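Local coordinates for uncharacterized protein AsbF (Bacillus anthracis, PDB 3DX5), which catalyses the manganese-dependent conversion of 3-dehydroshikimate to 3,4-dihydroxybenzoate and water, a step in making the siderophore petrobactin, at residues I91-W95 against F96-K100; N123-R126 against M127-L131; D185-Q188 against Q189-W193; K264-M267 against K268-T271; Q22-E26 against N27-G31. All coordinates share one frame; numbering follows the deposited sequence.

Contact 1 of 5, residues I91-W95 against F96-K100; sequences ILANW and FKTNK
F96 N donates to L92 O over 2.8 Å, almost straight at 170°. This is the last regular turn of helix 79-96 in the TIM barrel, and a Schellman motif closes it. K97 takes a positive phi and turns the chain out of the helix. T98 N then reaches back to A93 O over 2.9 Å, while a weak bond joins K97 N to N94 O. The reversal carries the chain into strand 100-103, two residues short of the substrate-binding R102.

Side chains pack on both flanks of the turn. On one, the six-membered ring of W95 meets its neighbour F96 at a slant, the planes 55° apart and the centroids separated by 4.7 Å. CE3 of W95 comes to 3.5 Å from F96 CE2. The F96 ring also has its edge turned to the oxygen of L92, with CD2 at 3.3 Å from L92 O, so that the carbonyl oxygen that accepts the amide also lies beside the rim of the ring. W95 also stacks with Y47, and F96 fits against T50 and L54, which ties the helix end to helix 47-56. On the other flank, the hydroxyl of T98 stands anti to its own amide nitrogen (chi1 178°). This leaves the methyl group to face the helix, with T98 CG2 at 3.9 Å from A93 CB.

Contact 2 of 5, residues N123-R126 against M127-L131; sequences NRIR and MICEL
Two flat groups, the guanidinium of R126 and the carboxamide of N123, meet beside a turn of helix 115-134, the crossover helix of a beta-alpha-beta unit between strands 100-103 and 138-142 of the TIM barrel. R126 NH1 donates to N123 OD1 over 3.1 Å, and neither plane contains the bond. The acceptor lies 17° out of the guanidinium plane, and the donor is tilted 32° from the carbonyl plane of the amide. NE of the same arginine binds the backbone O of V162, which probably helps to fix how the group is turned.

The backbone of the turn is regular: successive bonds run from M127 N to N123 O, from I128 N to R124 O, from C129 N to I125 O (2.9 Å) and from E130 N to R126 O. Side chains lie back along these carbonyls. CG of selenomethionine M127 lies beside the backbone N, anti to the carbonyl carbon (chi1 -69°), which puts it at 3.3 Å from N123 O. The apolar face of the helix carries I125, I128 and C129; of these, I125 and C129 rest on L167 of strand 167-172.

Polar ends find partners outside the two segments. R124 forms a salt bridge through NE with E120 and bonds through NH1 to I73 O; in the conformer given, E130 OE1 bonds H164 NE2. The sulfur of C129 is folded back over the preceding turn, SG at 3.3 Å from I125 O and 4.3 Å from I125 CG2.

Contact 3 of 5, residues D185-Q188 against Q189-W193; sequences DSFQ and QLRPW
Both D185 (chi1 -180°) and F187 swing CG away from the backbone N to lie beside the carbonyl carbon, and each thereby meets the side chain one turn ahead. For D185 this is Q189, whose chain is extended beyond CG and runs at a slant to the aspartate. Q189 NE2 gives a weak bond of 3.2 Å to D185 OD1, with the carboxylate and amide planes 54° apart; D185 OD2 is at 3.0 Å from the same nitrogen. For F187 the partner is R191, which runs alongside it in the same direction. The para carbon of F187, CZ, stands 3.6 Å from R191 CD, on the aliphatic stem of the arginine. The same CZ lies over one face of the guanidinium, whose plane is turned 42° from that of the ring.

The two pairs line different sides of helix 183-190, which leads into strand 194-202 of the TIM barrel, the strand that carries the manganese ligand H198. Backbone bonds hold the turn: Q189 N to D185 O and L190 N to S186 O, both at 2.9 Å. The step from R191 N to F187 O is bent and weak. F187 also packs against I194 and Y197 of the following strand, whereas L190 leans on L152 of helix 152-162.

In chemical terms the two pairs differ. The F187 ring touches both the methylenes of R191 and a face of its guanidinium. The amide of Q189 is neutral, so its weak bond probably leaves the charge of D185 largely intact.

Contact 4 of 5, residues K264-M267 against K268-T271; sequences KAEM and KVLT
Buried M267, packed with L270, forms the tight side of this turn of helix 259-272, and the exposed K264 and K268 the loose one. Selenomethionine M267 is bent at chi2 and chi3, which brings its selenium across the leucine branch, SE to L270 CD1 4.2 Å. L270 N bonds E266 O at 2.8 Å, with the N-H pointing almost straight at the oxygen (167°). V269 CG1 sits in the crowded position between its backbone N and carbonyl carbon, and comes to 3.2 Å from E266 O. T271 is an exposed but doubly bonded end: M267 O takes two bonds from it, 3.1 Å from T271 N and 2.9 Å from T271 OG1. The hydroxyl is placed for this by lying beside its own backbone N (chi1 -60°), so that it folds back onto the carbonyl one turn earlier.

On the solvent side both lysine chains are extended and cross obliquely, touching by their methylenes, with K264 CE at 3.9 Å from K268 CE. Their ammonium nitrogens NZ lie 4.7 Å apart; these like charges would probably repel weakly. The backbone bond beneath them, from K268 N to K264 O, is weak as well.

The inner face of the turn is set against the barrel wall. M267 and L270 press on Y3 of strand 2-6 and on L252 of strand 249-252, while L270 also meets F230. In the conformer given, E266 OE2 accepts from the backbone N of L229. The helix thus straddles the seam between the first and last strands of the TIM barrel.

Contact 5 of 5, residues Q22-E26 against N27-G31; sequences QFAYE and NGFEG
F23 O is gripped twice by N27, from ND2 at 3.0 Å and from the backbone N at 3.2 Å, the two donors approaching from opposite faces of its carbonyl plane. The same ND2 hangs over one face of the F23 ring, offset toward the rim, with the ring and amide planes 44° apart. Here helix 17-26 of the TIM barrel ends in a Schellman motif, with G28 as the C-prime residue.

A24 supplies the outer acceptor of that motif: its O receives a weak bond from F29 N. Its methyl group meets the start of the next side chain, A24 CB to F29 CB 4.1 Å, and A24 O lies in the plane of the F29 ring, at its edge; F29 itself enters the core against Y3 and L252 before strand 31-35 begins. Y25 provides the inner bond, G28 N to Y25 O at 3.2 Å, nearly straight at 168° although the donor stands above the carbonyl plane. The positive phi of G28 (81°) suits a glycine.

E26, the last helical residue, stretches alongside N27, and Q22 NE2, one turn earlier, meets its OE2 from above the carboxylate plane. The other oxygen, E26 OE1, accepts a 2.6 Å bond from a water, which in turn accepts from N27 ND2 at 2.9 Å.

How the contacts relate
Along the chain the order is contact 5, contact 1, contact 2, contact 3, contact 4, each on a different helix around one TIM barrel. Contacts 1 and 5 are helix ends that turn into strands 100-103 and 31-35. Contacts 4 and 5 are neighbours, their centres about 11 Å apart: M267 CG packs on F29 CZ at 3.4 Å, and K264 CG lies 3.3 Å from N27 OD1. The last helix thereby packs on the loop that ends helix 17-26. Contacts 2 and 4 lie on opposite sides of the chain's centre, about 38 Å between centres. All five belong to the outer layer of the barrel, whose strands and the segments following them carry the manganese and substrate ligands.

Contact 1 of 5, residues I91-W95 against F96-K100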
# COMPACT_ATOMS: atom_id res chain seq x y z
N ILE A 91 -14.73 -4.40 -17.80
CA ILE A 91 -13.82 -4.02 -18.89
C ILE A 91 -12.40 -4.63 -18.69
O ILE A 91 -11.81 -5.26 -19.63
CB ILE A 91 -13.76 -2.47 -19.04
CG1 ILE A 91 -15.04 -1.99 -19.72
CG2 ILE A 91 -12.51 -2.07 -19.84
CD1 ILE A 91 -15.21 -0.47 -19.82
N LEU A 92 -11.85 -4.43 -17.49
CA LEU A 92 -10.53 -4.99 -17.14
C LEU A 92 -10.53 -6.53 -17.24
O LEU A 92 -9.61 -7.10 -17.82
CB LEU A 92 -10.08 -4.53 -15.74
CG LEU A 92 -9.94 -3.02 -15.51
CD1 LEU A 92 -9.63 -2.76 -14.07
CD2 LEU A 92 -8.83 -2.38 -16.40
N ALA A 93 -11.56 -7.19 -16.71
CA ALA A 93 -11.60 -8.66 -16.78
C ALA A 93 -11.64 -9.16 -18.22
O ALA A 93 -11.03 -10.16 -18.56
CB ALA A 93 -12.80 -9.22 -16.00
N ASN A 94 -12.37 -8.45 -19.07
CA ASN A 94 -12.38 -8.74 -20.49
C ASN A 94 -10.98 -8.62 -21.09
O ASN A 94 -10.53 -9.51 -21.79
CB ASN A 94 -13.37 -7.82 -21.22
CG ASN A 94 -13.68 -8.35 -22.60
OD1 ASN A 94 -13.27 -7.79 -23.62
ND2 ASN A 94 -14.36 -9.46 -22.64
N TRP A 95 -10.27 -7.53 -20.77
CA TRP A 95 -8.97 -7.31 -21.35
C TRP A 95 -7.97 -8.37 -20.85
O TRP A 95 -7.19 -8.94 -21.64
CB TRP A 95 -8.49 -5.90 -21.00
CG TRP A 95 -7.17 -5.52 -21.58
CD1 TRP A 95 -6.73 -5.75 -22.86
CD2 TRP A 95 -6.13 -4.78 -20.93
NE1 TRP A 95 -5.48 -5.20 -23.03
CE2 TRP A 95 -5.09 -4.59 -21.87
CE3 TRP A 95 -5.99 -4.23 -19.64
CZ2 TRP A 95 -3.90 -3.90 -21.56
CZ3 TRP A 95 -4.80 -3.55 -19.31
CH2 TRP A 95 -3.78 -3.39 -20.28
N PHE A 96 -8.01 -8.64 -19.56
CA PHE A 96 -7.11 -9.63 -18.96
C PHE A 96 -7.53 -11.08 -19.15
O PHE A 96 -6.80 -11.99 -18.76
CB PHE A 96 -6.92 -9.32 -17.47
CG PHE A 96 -5.98 -8.15 -17.22
CD1 PHE A 96 -4.60 -8.27 -17.45
CD2 PHE A 96 -6.49 -6.93 -16.82
CE1 PHE A 96 -3.73 -7.19 -17.22
CE2 PHE A 96 -5.64 -5.83 -16.59
CZ PHE A 96 -4.25 -5.96 -16.80
N LYS A 97 -8.71 -11.28 -19.75
CA LYS A 97 -9.29 -12.61 -19.98
C LYS A 97 -9.53 -13.45 -18.71
O LYS A 97 -9.15 -14.60 -18.62
CB LYS A 97 -8.51 -13.38 -21.06
CG LYS A 97 -8.40 -12.56 -22.39
CD LYS A 97 -7.88 -13.43 -23.51
CE LYS A 97 -7.73 -12.64 -24.85
NZ LYS A 97 -7.12 -13.50 -25.90
N THR A 98 -10.18 -12.86 -17.73
CA THR A 98 -10.53 -13.60 -16.53
C THR A 98 -12.05 -13.46 -16.36
O THR A 98 -12.63 -12.47 -16.79
CB THR A 98 -9.71 -13.11 -15.27
OG1 THR A 98 -10.13 -13.84 -14.13
CG2 THR A 98 -9.94 -11.63 -14.94
N ASN A 99 -12.69 -14.46 -15.76
CA ASN A 99 -14.11 -14.37 -15.48
C ASN A 99 -14.40 -14.26 -13.98
O ASN A 99 -15.54 -14.56 -13.56
CB ASN A 99 -14.85 -15.58 -16.09
CG ASN A 99 -14.49 -16.90 -15.41
OD1 ASN A 99 -13.50 -17.00 -14.65
ND2 ASN A 99 -15.31 -17.92 -15.64
N LYS A 100 -13.42 -13.85 -13.15
CA LYS A 100 -13.66 -13.78 -11.70
C LYS A 100 -13.19 -12.47 -11.08
O LYS A 100 -12.12 -11.94 -11.44
CB LYS A 100 -12.93 -14.93 -10.97
CG LYS A 100 -13.25 -16.32 -11.48
CD LYS A 100 -12.42 -17.41 -10.77
CE LYS A 100 -12.67 -18.79 -11.40
NZ LYS A 100 -12.34 -18.86 -12.86

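Contact 2 of 5, residues N123-R126 against M127-L131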
# COMPACT_ATOMS: atom_id res chain seq x y z
N ASN A 123 -29.29 -8.10 -0.53
CA ASN A 123 -29.86 -7.51 -1.74
C ASN A 123 -28.82 -6.86 -2.66
O ASN A 123 -28.93 -6.98 -3.88
CB ASN A 123 -30.98 -6.52 -1.39
CG ASN A 123 -32.18 -7.21 -0.72
OD1 ASN A 123 -32.35 -8.45 -0.78
ND2 ASN A 123 -33.01 -6.41 -0.04
N ARG A 124 -27.84 -6.18 -2.08
CA ARG A 124 -26.77 -5.54 -2.87
C ARG A 124 -25.80 -6.51 -3.51
O ARG A 124 -25.43 -6.34 -4.68
CB ARG A 124 -26.03 -4.50 -2.05
CG ARG A 124 -26.89 -3.25 -1.91
CD ARG A 124 -26.33 -2.29 -0.93
NE ARG A 124 -27.08 -1.03 -1.00
CZ ARG A 124 -26.56 0.17 -0.74
NH1 ARG A 124 -25.30 0.28 -0.33
NH2 ARG A 124 -27.31 1.25 -0.86
N ILE A 125 -25.40 -7.55 -2.77
CA ILE A 125 -24.58 -8.61 -3.36
C ILE A 125 -25.33 -9.24 -4.54
O ILE A 125 -24.74 -9.55 -5.58
CB ILE A 125 -24.20 -9.67 -2.32
CG1 ILE A 125 -23.29 -9.07 -1.24
CG2 ILE A 125 -23.47 -10.89 -2.96
CD1 ILE A 125 -23.29 -9.92 0.05
N ARG A 126 -26.65 -9.43 -4.39
CA ARG A 126 -27.46 -10.04 -5.45
C ARG A 126 -27.41 -9.17 -6.70
O ARG A 126 -27.23 -9.69 -7.82
CB ARG A 126 -28.93 -10.26 -5.03
CG ARG A 126 -29.70 -11.11 -6.05
CD ARG A 126 -31.19 -11.29 -5.67
NE ARG A 126 -31.27 -12.10 -4.46
CZ ARG A 126 -31.70 -11.67 -3.28
NH1 ARG A 126 -32.12 -10.42 -3.12
NH2 ARG A 126 -31.69 -12.51 -2.26
N MSE A 127 -27.55 -7.87 -6.50
CA MSE A 127 -27.49 -6.88 -7.61
C MSE A 127 -26.15 -6.90 -8.32
O MSE A 127 -26.11 -6.85 -9.54
CB MSE A 127 -27.75 -5.45 -7.10
CG MSE A 127 -29.20 -5.26 -6.66
SE MSE A 127 -29.53 -3.50 -5.86
CE MSE A 127 -29.09 -2.48 -7.46
N ILE A 128 -25.06 -6.98 -7.56
CA ILE A 128 -23.73 -7.06 -8.15
C ILE A 128 -23.55 -8.37 -8.93
O ILE A 128 -22.97 -8.36 -10.00
CB ILE A 128 -22.66 -6.85 -7.08
CG1 ILE A 128 -22.55 -5.34 -6.82
CG2 ILE A 128 -21.31 -7.42 -7.52
CD1 ILE A 128 -21.96 -5.04 -5.47
N CYS A 129 -24.07 -9.47 -8.39
CA CYS A 129 -24.08 -10.74 -9.11
C CYS A 129 -24.82 -10.64 -10.44
O CYS A 129 -24.34 -11.16 -11.47
CB CYS A 129 -24.70 -11.84 -8.25
SG CYS A 129 -23.59 -12.36 -6.95
N GLU A 130 -25.97 -9.97 -10.45
CA GLU A 130 -26.75 -9.84 -11.68
C GLU A 130 -26.05 -8.96 -12.73
O GLU A 130 -26.16 -9.22 -13.93
CB GLU A 130 -28.18 -9.37 -11.40
CG GLU A 130 -29.16 -10.53 -11.29
CD GLU A 130 -29.42 -11.21 -12.63
OE1 GLU A 130 -28.97 -12.37 -12.84
OE2 GLU A 130 -30.07 -10.57 -13.48
N LEU A 131 -25.33 -7.94 -12.28
CA LEU A 131 -24.50 -7.14 -13.18
C LEU A 131 -23.39 -8.01 -13.84
O LEU A 131 -23.27 -8.07 -15.08
CB LEU A 131 -23.87 -5.96 -12.42
CG LEU A 131 -23.15 -4.88 -13.22
CD1 LEU A 131 -23.12 -3.57 -12.46
CD2 LEU A 131 -21.71 -5.30 -13.54

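Contact 3 of 5, residues D185-Q188 against Q189-W193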
# COMPACT_ATOMS: atom_id res chain seq x y z
N ASP A 185 -13.00 -29.87 6.48
CA ASP A 185 -14.45 -29.79 6.64
C ASP A 185 -15.12 -28.54 5.95
O ASP A 185 -16.21 -28.66 5.29
CB ASP A 185 -14.78 -29.91 8.12
CG ASP A 185 -16.24 -29.85 8.39
OD1 ASP A 185 -17.00 -30.66 7.79
OD2 ASP A 185 -16.64 -28.97 9.18
N SER A 186 -14.48 -27.38 6.08
CA SER A 186 -14.96 -26.16 5.42
C SER A 186 -14.88 -26.27 3.90
O SER A 186 -15.80 -25.84 3.19
CB SER A 186 -14.18 -24.93 5.88
OG SER A 186 -14.07 -24.90 7.29
N PHE A 187 -13.81 -26.88 3.40
CA PHE A 187 -13.71 -27.14 1.98
C PHE A 187 -14.88 -28.02 1.53
O PHE A 187 -15.52 -27.74 0.49
CB PHE A 187 -12.38 -27.80 1.60
CG PHE A 187 -12.42 -28.45 0.27
CD1 PHE A 187 -12.39 -27.68 -0.89
CD2 PHE A 187 -12.55 -29.83 0.16
CE1 PHE A 187 -12.46 -28.27 -2.14
CE2 PHE A 187 -12.63 -30.44 -1.10
CZ PHE A 187 -12.58 -29.66 -2.24
N GLN A 188 -15.19 -29.07 2.30
CA GLN A 188 -16.18 -30.05 1.87
C GLN A 188 -17.56 -29.40 1.86
O GLN A 188 -18.36 -29.65 0.94
CB GLN A 188 -16.18 -31.34 2.72
CG GLN A 188 -14.93 -32.22 2.46
CD GLN A 188 -14.73 -33.32 3.49
OE1 GLN A 188 -15.45 -33.40 4.49
NE2 GLN A 188 -13.74 -34.17 3.26
N GLN A 189 -17.81 -28.54 2.84
CA GLN A 189 -19.11 -27.89 2.95
C GLN A 189 -19.27 -26.79 1.94
O GLN A 189 -20.37 -26.59 1.46
CB GLN A 189 -19.36 -27.35 4.36
CG GLN A 189 -19.67 -28.47 5.36
CD GLN A 189 -20.00 -27.93 6.73
OE1 GLN A 189 -20.98 -27.21 6.89
NE2 GLN A 189 -19.20 -28.30 7.73
N LEU A 190 -18.19 -26.09 1.63
CA LEU A 190 -18.25 -24.96 0.68
C LEU A 190 -17.99 -25.34 -0.79
O LEU A 190 -18.16 -24.50 -1.68
CB LEU A 190 -17.31 -23.82 1.08
CG LEU A 190 -17.72 -23.03 2.34
CD1 LEU A 190 -16.51 -22.27 2.87
CD2 LEU A 190 -18.90 -22.09 2.00
N ARG A 191 -17.58 -26.60 -1.01
CA ARG A 191 -17.24 -27.07 -2.35
C ARG A 191 -18.13 -26.63 -3.54
O ARG A 191 -17.59 -26.23 -4.58
CB ARG A 191 -17.03 -28.60 -2.40
CG ARG A 191 -16.17 -28.98 -3.64
CD ARG A 191 -15.82 -30.46 -3.70
NE ARG A 191 -15.05 -30.76 -4.91
CZ ARG A 191 -14.31 -31.85 -5.09
NH1 ARG A 191 -14.21 -32.78 -4.14
NH2 ARG A 191 -13.67 -32.02 -6.25
N PRO A 192 -19.47 -26.70 -3.41
CA PRO A 192 -20.31 -26.31 -4.55
C PRO A 192 -20.12 -24.86 -5.02
O PRO A 192 -20.42 -24.57 -6.17
CB PRO A 192 -21.74 -26.51 -4.02
CG PRO A 192 -21.62 -27.60 -3.00
CD PRO A 192 -20.29 -27.25 -2.30
N TRP A 193 -19.61 -23.98 -4.15
CA TRP A 193 -19.42 -22.56 -4.47
C TRP A 193 -17.97 -22.13 -4.71
O TRP A 193 -17.71 -21.02 -5.12
CB TRP A 193 -20.00 -21.69 -3.36
CG TRP A 193 -21.45 -21.91 -3.19
CD1 TRP A 193 -22.45 -21.30 -3.89
CD2 TRP A 193 -22.08 -22.85 -2.30
NE1 TRP A 193 -23.67 -21.78 -3.47
CE2 TRP A 193 -23.48 -22.73 -2.50
CE3 TRP A 193 -21.61 -23.77 -1.35
CZ2 TRP A 193 -24.42 -23.51 -1.77
CZ3 TRP A 193 -22.54 -24.55 -0.63
CH2 TRP A 193 -23.93 -24.41 -0.85

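Contact 4 of 5, residues K264-M267 against K268-T271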
# COMPACT_ATOMS: atom_id res chain seq x y z
N LYS A 264 9.69 -18.28 -4.57
CA LYS A 264 10.55 -19.20 -5.27
C LYS A 264 10.77 -20.47 -4.39
O LYS A 264 10.61 -21.60 -4.88
CB LYS A 264 11.87 -18.48 -5.61
CG LYS A 264 13.01 -19.42 -6.14
CD LYS A 264 14.20 -18.60 -6.70
CE LYS A 264 15.38 -19.53 -6.90
NZ LYS A 264 16.46 -18.93 -7.76
N ALA A 265 11.11 -20.29 -3.11
CA ALA A 265 11.31 -21.44 -2.23
C ALA A 265 10.04 -22.29 -2.07
O ALA A 265 10.12 -23.55 -2.07
CB ALA A 265 11.90 -21.01 -0.86
N GLU A 266 8.89 -21.62 -1.94
CA GLU A 266 7.60 -22.30 -1.80
C GLU A 266 7.31 -23.25 -2.96
O GLU A 266 6.93 -24.40 -2.76
CB GLU A 266 6.44 -21.30 -1.64
CG GLU A 266 6.49 -20.49 -0.36
CD GLU A 266 6.22 -21.33 0.88
OE1 GLU A 266 6.99 -22.28 1.16
OE2 GLU A 266 5.23 -21.03 1.58
N MSE A 267 7.56 -22.78 -4.18
CA MSE A 267 7.22 -23.56 -5.36
C MSE A 267 8.09 -24.81 -5.47
O MSE A 267 7.63 -25.84 -5.97
CB MSE A 267 7.22 -22.72 -6.63
CG MSE A 267 6.03 -21.77 -6.72
SE MSE A 267 4.32 -22.67 -6.88
CE MSE A 267 4.53 -23.58 -8.58
N LYS A 268 9.34 -24.72 -5.02
CA LYS A 268 10.21 -25.90 -5.05
C LYS A 268 9.66 -26.94 -4.09
O LYS A 268 9.66 -28.16 -4.41
CB LYS A 268 11.65 -25.54 -4.64
CG LYS A 268 12.34 -24.45 -5.51
CD LYS A 268 13.81 -24.29 -5.13
CE LYS A 268 14.48 -23.14 -5.90
NZ LYS A 268 15.92 -23.02 -5.47
N VAL A 269 9.25 -26.52 -2.89
CA VAL A 269 8.72 -27.51 -1.95
C VAL A 269 7.36 -28.04 -2.41
O VAL A 269 7.14 -29.24 -2.36
CB VAL A 269 8.78 -27.10 -0.43
CG1 VAL A 269 8.24 -25.77 -0.21
CG2 VAL A 269 8.03 -28.12 0.45
N LEU A 270 6.47 -27.16 -2.90
CA LEU A 270 5.13 -27.61 -3.34
C LEU A 270 5.17 -28.68 -4.43
O LEU A 270 4.42 -29.63 -4.35
CB LEU A 270 4.25 -26.43 -3.79
CG LEU A 270 3.77 -25.55 -2.62
CD1 LEU A 270 3.27 -24.24 -3.17
CD2 LEU A 270 2.68 -26.26 -1.82
N THR A 271 6.06 -28.51 -5.41
CA THR A 271 6.24 -29.48 -6.49
C THR A 271 6.79 -30.83 -6.05
O THR A 271 6.58 -31.83 -6.73
CB THR A 271 7.21 -28.90 -7.52
OG1 THR A 271 6.66 -27.68 -8.02
CG2 THR A 271 7.45 -29.90 -8.71

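Contact 5 of 5, residues Q22-E26 against N27-G31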
# COMPACT_ATOMS: atom_id res chain seq x y z
N GLN A 22 7.50 -12.69 -15.82
CA GLN A 22 8.72 -13.50 -16.02
C GLN A 22 9.03 -14.32 -14.74
O GLN A 22 9.35 -15.50 -14.82
CB GLN A 22 9.93 -12.61 -16.39
CG GLN A 22 11.26 -13.37 -16.60
CD GLN A 22 11.13 -14.51 -17.63
OE1 GLN A 22 10.52 -14.34 -18.69
NE2 GLN A 22 11.72 -15.66 -17.32
N PHE A 23 8.94 -13.68 -13.58
CA PHE A 23 9.12 -14.40 -12.32
C PHE A 23 8.10 -15.55 -12.17
O PHE A 23 8.44 -16.66 -11.75
CB PHE A 23 9.03 -13.45 -11.14
CG PHE A 23 9.14 -14.14 -9.82
CD1 PHE A 23 10.39 -14.43 -9.26
CD2 PHE A 23 7.99 -14.51 -9.12
CE1 PHE A 23 10.49 -15.09 -8.01
CE2 PHE A 23 8.07 -15.18 -7.89
CZ PHE A 23 9.33 -15.46 -7.33
N ALA A 24 6.83 -15.28 -12.49
CA ALA A 24 5.81 -16.32 -12.39
C ALA A 24 6.17 -17.50 -13.28
O ALA A 24 6.05 -18.65 -12.88
CB ALA A 24 4.40 -15.78 -12.73
N TYR A 25 6.62 -17.19 -14.49
CA TYR A 25 6.87 -18.20 -15.50
C TYR A 25 8.07 -19.08 -15.09
O TYR A 25 8.00 -20.30 -15.11
CB TYR A 25 7.13 -17.49 -16.84
CG TYR A 25 7.64 -18.35 -17.97
CD1 TYR A 25 7.00 -19.55 -18.31
CD2 TYR A 25 8.74 -17.94 -18.73
CE1 TYR A 25 7.48 -20.34 -19.38
CE2 TYR A 25 9.22 -18.71 -19.80
CZ TYR A 25 8.58 -19.91 -20.10
OH TYR A 25 9.04 -20.66 -21.15
N GLU A 26 9.15 -18.45 -14.67
CA GLU A 26 10.34 -19.24 -14.39
C GLU A 26 10.20 -20.09 -13.12
O GLU A 26 10.95 -21.04 -12.94
CB GLU A 26 11.59 -18.35 -14.40
CG GLU A 26 11.68 -17.39 -13.27
CD GLU A 26 12.71 -16.25 -13.53
OE1 GLU A 26 13.01 -15.52 -12.55
OE2 GLU A 26 13.19 -16.07 -14.69
N ASN A 27 9.23 -19.75 -12.25
CA ASN A 27 9.00 -20.52 -11.04
C ASN A 27 7.85 -21.53 -11.12
O ASN A 27 7.50 -22.11 -10.10
CB ASN A 27 8.86 -19.59 -9.82
CG ASN A 27 10.20 -18.99 -9.41
OD1 ASN A 27 11.01 -19.65 -8.76
ND2 ASN A 27 10.47 -17.77 -9.84
N GLY A 28 7.26 -21.75 -12.30
CA GLY A 28 6.25 -22.81 -12.44
C GLY A 28 4.83 -22.44 -11.98
O GLY A 28 3.97 -23.31 -11.88
N PHE A 29 4.57 -21.17 -11.69
CA PHE A 29 3.18 -20.75 -11.49
C PHE A 29 2.41 -20.89 -12.79
O PHE A 29 2.98 -20.73 -13.88
CB PHE A 29 3.09 -19.30 -11.04
CG PHE A 29 3.61 -19.07 -9.66
CD1 PHE A 29 2.79 -19.29 -8.55
CD2 PHE A 29 4.94 -18.72 -9.47
CE1 PHE A 29 3.29 -19.08 -7.25
CE2 PHE A 29 5.44 -18.50 -8.20
CZ PHE A 29 4.60 -18.67 -7.08
N GLU A 30 1.13 -21.17 -12.71
CA GLU A 30 0.32 -21.20 -13.92
C GLU A 30 -0.70 -20.10 -13.98
O GLU A 30 -1.49 -20.01 -14.94
CB GLU A 30 -0.36 -22.56 -14.05
CG GLU A 30 0.64 -23.61 -14.52
CD GLU A 30 0.01 -24.98 -14.52
OE1 GLU A 30 -0.99 -25.21 -15.22
OE2 GLU A 30 0.49 -25.81 -13.76
N GLY A 31 -0.69 -19.23 -12.98
CA GLY A 31 -1.64 -18.15 -12.96
C GLY A 31 -1.10 -16.94 -12.21
O GLY A 31 -0.15 -17.06 -11.40
O HOH W 1 13.10 -16.55 -10.16